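Local coordinates for integron cassette protein (Vibrio cholerae, PDB 3FY6), which is of unknown function but is encoded by a mobile integron gene cassette, belongs to the integron cassette protein family and assembles from two subunits, at residues 14-19 against 69-74; 60-65 against 75-80. One frame throughout, in Å; residues are numbered along the deposited sequence.

Contact 1. Residues 14-19 against 69-74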
loop_
_atom_site.group_PDB
_atom_site.type_symbol
_atom_site.label_atom_id
_atom_site.label_comp_id
_atom_site.label_asym_id
_atom_site.label_seq_id
_atom_site.Cartn_x
_atom_site.Cartn_y
_atom_site.Cartn_z
ATOM N N LEU A 14 -12.128 -5.186 -13.761
ATOM C CA LEU A 14 -10.900 -5.683 -13.148
ATOM C C LEU A 14 -11.217 -6.766 -12.113
ATOM O O LEU A 14 -12.220 -6.687 -11.419
ATOM C CB LEU A 14 -10.137 -4.525 -12.496
ATOM C CG LEU A 14 -9.664 -3.420 -13.447
ATOM C CD1 LEU A 14 -9.025 -2.276 -12.667
ATOM C CD2 LEU A 14 -8.682 -3.988 -14.468
ATOM N N ASN A 15 -10.357 -7.772 -12.007
ATOM C CA ASN A 15 -10.638 -8.904 -11.135
ATOM C C ASN A 15 -9.694 -8.937 -9.937
ATOM O O ASN A 15 -8.515 -9.275 -10.069
ATOM C CB ASN A 15 -10.554 -10.208 -11.928
ATOM C CG ASN A 15 -11.331 -10.140 -13.241
ATOM O OD1 ASN A 15 -10.773 -10.343 -14.316
ATOM N ND2 ASN A 15 -12.613 -9.827 -13.153
ATOM N N ILE A 16 -10.215 -8.575 -8.772
ATOM C CA ILE A 16 -9.380 -8.453 -7.578
ATOM C C ILE A 16 -9.672 -9.572 -6.577
ATOM O O ILE A 16 -10.792 -9.696 -6.089
ATOM C CB ILE A 16 -9.610 -7.094 -6.883
ATOM C CG1 ILE A 16 -9.383 -5.941 -7.876
ATOM C CG2 ILE A 16 -8.709 -6.961 -5.647
ATOM C CD1 ILE A 16 -7.922 -5.707 -8.225
ATOM N N TYR A 17 -8.662 -10.371 -6.250
ATOM C CA TYR A 17 -8.886 -11.493 -5.343
ATOM C C TYR A 17 -9.129 -11.032 -3.914
ATOM O O TYR A 17 -8.353 -10.252 -3.365
ATOM C CB TYR A 17 -7.740 -12.508 -5.376
ATOM C CG TYR A 17 -8.065 -13.699 -4.511
ATOM C CD1 TYR A 17 -8.891 -14.717 -4.986
ATOM C CD2 TYR A 17 -7.602 -13.781 -3.200
ATOM C CE1 TYR A 17 -9.230 -15.797 -4.187
ATOM C CE2 TYR A 17 -7.934 -14.871 -2.382
ATOM C CZ TYR A 17 -8.747 -15.869 -2.889
ATOM O OH TYR A 17 -9.078 -16.939 -2.105
ATOM N N SER A 18 -10.206 -11.532 -3.315
ATOM C CA SER A 18 -10.590 -11.175 -1.956
ATOM C C SER A 18 -10.613 -12.395 -1.044
ATOM O O SER A 18 -11.439 -13.289 -1.221
ATOM C CB SER A 18 -11.983 -10.543 -1.947
ATOM O OG SER A 18 -12.535 -10.572 -0.634
ATOM N N PRO A 19 -9.726 -12.422 -0.046
ATOM C CA PRO A 19 -9.698 -13.515 0.930
ATOM C C PRO A 19 -10.984 -13.540 1.744
ATOM O O PRO A 19 -11.323 -14.559 2.338
ATOM C CB PRO A 19 -8.525 -13.149 1.843
ATOM C CG PRO A 19 -7.691 -12.198 1.044
ATOM C CD PRO A 19 -8.658 -11.438 0.188
ATOM N N ASP A 69 -12.688 -5.638 1.355
ATOM C CA ASP A 69 -12.581 -6.991 0.827
ATOM C C ASP A 69 -11.392 -7.741 1.447
ATOM O O ASP A 69 -10.990 -8.795 0.954
ATOM C CB ASP A 69 -12.454 -6.973 -0.695
ATOM C CG ASP A 69 -13.788 -6.738 -1.401
ATOM O OD1 ASP A 69 -14.851 -6.895 -0.754
ATOM O OD2 ASP A 69 -13.765 -6.400 -2.614
ATOM N N SER A 70 -10.845 -7.199 2.533
ATOM C CA SER A 70 -9.609 -7.728 3.121
ATOM C C SER A 70 -8.440 -7.713 2.137
ATOM O O SER A 70 -7.613 -8.626 2.125
ATOM C CB SER A 70 -9.814 -9.144 3.670
ATOM O OG SER A 70 -10.777 -9.147 4.710
ATOM N N VAL A 71 -8.387 -6.678 1.307
ATOM C CA VAL A 71 -7.298 -6.496 0.356
ATOM C C VAL A 71 -6.513 -5.242 0.761
ATOM O O VAL A 71 -7.108 -4.202 1.038
ATOM C CB VAL A 71 -7.839 -6.357 -1.100
ATOM C CG1 VAL A 71 -6.734 -5.945 -2.059
ATOM C CG2 VAL A 71 -8.502 -7.663 -1.555
ATOM N N TYR A 72 -5.188 -5.355 0.805
ATOM C CA TYR A 72 -4.315 -4.267 1.246
ATOM C C TYR A 72 -3.349 -3.920 0.129
ATOM O O TYR A 72 -2.235 -4.437 0.074
ATOM C CB TYR A 72 -3.582 -4.684 2.536
ATOM C CG TYR A 72 -4.582 -5.152 3.563
ATOM C CD1 TYR A 72 -5.218 -4.241 4.398
ATOM C CD2 TYR A 72 -4.970 -6.487 3.629
ATOM C CE1 TYR A 72 -6.177 -4.655 5.308
ATOM C CE2 TYR A 72 -5.924 -6.912 4.536
ATOM C CZ TYR A 72 -6.523 -5.991 5.375
ATOM O OH TYR A 72 -7.478 -6.403 6.280
ATOM N N PRO A 73 -3.787 -3.038 -0.780
ATOM C CA PRO A 73 -3.054 -2.698 -1.998
ATOM C C PRO A 73 -1.987 -1.673 -1.673
ATOM O O PRO A 73 -2.102 -0.981 -0.666
ATOM C CB PRO A 73 -4.122 -2.029 -2.875
ATOM C CG PRO A 73 -5.283 -1.707 -1.946
ATOM C CD PRO A 73 -4.917 -2.126 -0.556
ATOM N N PRO A 74 -0.956 -1.568 -2.513
ATOM C CA PRO A 74 0.022 -0.497 -2.292
ATOM C C PRO A 74 -0.705 0.849 -2.259
ATOM O O PRO A 74 -1.724 1.020 -2.932
ATOM C CB PRO A 74 0.924 -0.599 -3.517
ATOM C CG PRO A 74 0.780 -2.044 -3.969
ATOM C CD PRO A 74 -0.638 -2.394 -3.691
#
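A Schellman motif that ends helix 62-67 is laid here against the end of strand 10-18, an outermost strand of the five-stranded antiparallel sheet. S70, with positive phi (59°), is the C-prime residue: V71 N bonds back to M66 O and S70 N to N67 O, and the turned chain delivers V71 to the strand. This inner side is the tight one. V71 CG2, beside its backbone N and anti to the carbonyl carbon, presses to 3.2 Å from Y17 O. The same methyl meets I16 CG2 at 4.2 Å, the two branched side chains crossing at about a right angle. Helix 95-114 closes over them, with A106 against I16 and V109 against V71.

Next to this apolar patch, the polar groups are well provided for. D69 gives OD2 to the hydroxyl of Y27 and OD1 to the indole NE1 of W21, so its carboxylate is gripped by the turn after the strand and by strand 23-31. Any charge it carries is thus probably stabilised.

Toward solvent the contact loosens. P19 is exposed and takes part chiefly through CD, which lies 3.6 Å from S70 O and equally far from D69 O, and the S70 side chain stays partly exposed. Between the two regimes sits S18, which makes the one hydrogen bond between the segments. Its OG, anti to the backbone N (chi1 162°), receives a bond from W21 N and donates its own hydrogen to D69 O at 2.8 Å, on a lone pair in the carbonyl plane with a C=O...OG angle of 126°.

Contact 2. Residues 60-65 against 75-80; sequences ETLQDI and EITQNL
The side-chain amides of Q63 and Q78 meet here, their planes 47° apart. Q63 OE1 stands over one face of the Q78 amide, while the outer edge of that amide runs up against the backbone of T61 and L62 at the start of helix 62-67. E75 O lies over one face of the Q63 amide, 3.2 Å from Q63 NE2 but too far off the N-H direction to bond. On the other face is the backbone N of Q63 itself, because the chain bends at chi2 (78°) and folds back. The far edge of the Q63 amide looks at Q78 CB and at the first turn of helix 77-89. Q78, by contrast, reaches across extended, with CG anti to its backbone N.

A water joins the segments on the E75 side, donating to Q63 OE1 at 2.8 Å and to E75 OE1 at 2.6 Å. Since E75 OE1 also lies close to E75 OE1 of the second subunit, the pair of carboxylates may well have a raised pKa, and the water would ease the local charge.

Beside the amides, where L62 meets T77, the contact turns apolar: L62 CD2 packs on T77 CG2 at 3.7 Å, the side chains crossing at about a right angle, while T77 OG1 bonds to P74 O. T61 starts its helix with a capping box. T61 OG1 takes D64 N at 3.1 Å, and T61 N reaches D64 OD2 at 3.2 Å from above the carboxylate plane.

L62 and I65 rest on I45 of strand 43-50, T77 and L80 lie on V105 of helix 95-114, and E75 packs on Q63 of the second subunit, so the paired helix starts bridge sheet, long helix and dimer partner.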
loop_
_atom_site.group_PDB
_atom_site.type_symbol
_atom_site.label_atom_id
_atom_site.label_comp_id
_atom_site.label_asym_id
_atom_site.label_seq_id
_atom_site.Cartn_x
_atom_site.Cartn_y
_atom_site.Cartn_z
ATOM N N GLU A 60 -13.272 8.736 0.454
ATOM C CA GLU A 60 -13.182 7.286 0.562
ATOM C C GLU A 60 -12.280 6.816 -0.580
ATOM O O GLU A 60 -12.644 6.951 -1.748
ATOM C CB GLU A 60 -14.563 6.664 0.402
ATOM C CG GLU A 60 -14.672 5.235 0.899
ATOM C CD GLU A 60 -14.857 5.168 2.395
ATOM O OE1 GLU A 60 -14.054 5.791 3.124
ATOM O OE2 GLU A 60 -15.806 4.499 2.846
ATOM N N THR A 61 -11.100 6.294 -0.254
ATOM C CA THR A 61 -10.126 5.941 -1.286
ATOM C C THR A 61 -10.355 4.534 -1.830
ATOM O O THR A 61 -11.085 3.734 -1.239
ATOM C CB THR A 61 -8.680 6.011 -0.751
ATOM O OG1 THR A 61 -8.509 5.027 0.275
ATOM C CG2 THR A 61 -8.362 7.400 -0.195
ATOM N N LEU A 62 -9.711 4.240 -2.954
ATOM C CA LEU A 62 -9.707 2.900 -3.521
ATOM C C LEU A 62 -9.199 1.907 -2.492
ATOM O O LEU A 62 -9.703 0.794 -2.367
ATOM C CB LEU A 62 -8.786 2.873 -4.740
ATOM C CG LEU A 62 -8.839 1.590 -5.553
ATOM C CD1 LEU A 62 -10.252 1.386 -6.062
ATOM C CD2 LEU A 62 -7.857 1.659 -6.701
ATOM N N GLN A 63 -8.186 2.329 -1.748
ATOM C CA GLN A 63 -7.610 1.503 -0.707
ATOM C C GLN A 63 -8.666 1.157 0.348
ATOM O O GLN A 63 -8.771 0.004 0.776
ATOM C CB GLN A 63 -6.399 2.219 -0.091
ATOM C CG GLN A 63 -5.207 2.375 -1.062
ATOM C CD GLN A 63 -5.362 3.520 -2.086
ATOM O OE1 GLN A 63 -5.974 4.555 -1.804
ATOM N NE2 GLN A 63 -4.776 3.336 -3.271
ATOM N N ASP A 64 -9.455 2.149 0.754
ATOM C CA ASP A 64 -10.518 1.938 1.736
ATOM C C ASP A 64 -11.505 0.861 1.298
ATOM O O ASP A 64 -11.826 -0.040 2.069
ATOM C CB ASP A 64 -11.284 3.240 2.007
ATOM C CG ASP A 64 -10.467 4.253 2.797
ATOM O OD1 ASP A 64 -9.471 3.855 3.442
ATOM O OD2 ASP A 64 -10.825 5.452 2.772
ATOM N N ILE A 65 -12.004 0.955 0.068
ATOM C CA ILE A 65 -13.011 -0.014 -0.380
ATOM C C ILE A 65 -12.407 -1.406 -0.543
ATOM O O ILE A 65 -13.049 -2.406 -0.239
ATOM C CB ILE A 65 -13.808 0.445 -1.644
ATOM C CG1 ILE A 65 -12.931 0.483 -2.888
ATOM C CG2 ILE A 65 -14.441 1.819 -1.413
ATOM C CD1 ILE A 65 -13.603 1.179 -4.077
ATOM N N GLU A 75 -0.208 1.789 -1.466
ATOM C CA GLU A 75 -0.901 3.062 -1.283
ATOM C C GLU A 75 -0.996 3.876 -2.586
ATOM O O GLU A 75 -1.932 4.646 -2.773
ATOM C CB GLU A 75 -0.228 3.878 -0.168
ATOM C CG GLU A 75 -0.396 5.396 -0.287
ATOM C CD GLU A 75 -1.810 5.873 0.024
ATOM O OE1 GLU A 75 -2.483 5.237 0.864
ATOM O OE2 GLU A 75 -2.242 6.891 -0.565
ATOM N N ILE A 76 -0.034 3.688 -3.487
ATOM C CA ILE A 76 -0.019 4.406 -4.762
ATOM C C ILE A 76 -1.035 3.888 -5.801
ATOM O O ILE A 76 -1.169 4.460 -6.884
ATOM C CB ILE A 76 1.374 4.335 -5.397
ATOM C CG1 ILE A 76 1.536 5.433 -6.455
ATOM C CG2 ILE A 76 1.624 2.929 -5.973
ATOM C CD1 ILE A 76 2.931 5.479 -7.084
ATOM N N THR A 77 -1.741 2.814 -5.477
ATOM C CA THR A 77 -2.669 2.193 -6.430
ATOM C C THR A 77 -3.678 3.178 -7.053
ATOM O O THR A 77 -3.899 3.177 -8.258
ATOM C CB THR A 77 -3.415 1.008 -5.778
ATOM O OG1 THR A 77 -2.452 0.050 -5.316
ATOM C CG2 THR A 77 -4.354 0.332 -6.787
ATOM N N GLN A 78 -4.291 4.016 -6.230
ATOM C CA GLN A 78 -5.308 4.929 -6.711
ATOM C C GLN A 78 -4.699 5.908 -7.700
ATOM O O GLN A 78 -5.309 6.255 -8.709
ATOM C CB GLN A 78 -5.924 5.692 -5.545
ATOM C CG GLN A 78 -6.925 6.748 -5.950
ATOM C CD GLN A 78 -7.751 7.214 -4.765
ATOM O OE1 GLN A 78 -7.620 8.348 -4.303
ATOM N NE2 GLN A 78 -8.583 6.328 -4.248
ATOM N N ASN A 79 -3.482 6.337 -7.392
ATOM C CA ASN A 79 -2.748 7.271 -8.218
ATOM C C ASN A 79 -2.442 6.633 -9.578
ATOM O O ASN A 79 -2.524 7.295 -10.615
ATOM C CB ASN A 79 -1.463 7.713 -7.499
ATOM C CG ASN A 79 -0.618 8.649 -8.339
ATOM O OD1 ASN A 79 0.305 8.219 -9.021
ATOM N ND2 ASN A 79 -0.946 9.936 -8.311
ATOM N N LEU A 80 -2.120 5.345 -9.580
ATOM C CA LEU A 80 -1.951 4.616 -10.849
ATOM C C LEU A 80 -3.227 4.635 -11.687
ATOM O O LEU A 80 -3.178 4.891 -12.889
ATOM C CB LEU A 80 -1.524 3.170 -10.616
ATOM C CG LEU A 80 -0.204 2.933 -9.884
ATOM C CD1 LEU A 80 0.266 1.513 -10.147
ATOM C CD2 LEU A 80 0.857 3.943 -10.302
HETATM O O HOH W 1 -5.095 4.909 0.784
#

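Contacts 1 and 2 have centres about 11 Å apart and cross along the chain: 14-19, 60-65, 69-74, then 75-80. Segment 69-74 makes up most of the connection between helices 62-67 and 77-89, the two helices whose beginnings meet in contact 2. The two contacts touch directly, with P73 CG 4.2 Å from Q63 CA. Contact 1 ties the connection to strand 10-18 at one border of the sheet, whereas contact 2 joins the starts of the two helices, of which 62-67 rests on strand 43-50. Helix 95-114 lies against both. Each also reaches the second subunit, through Y72 and P74 in one and E75, I76, N79 and L80 in the other, placing this connection at the dimer interface.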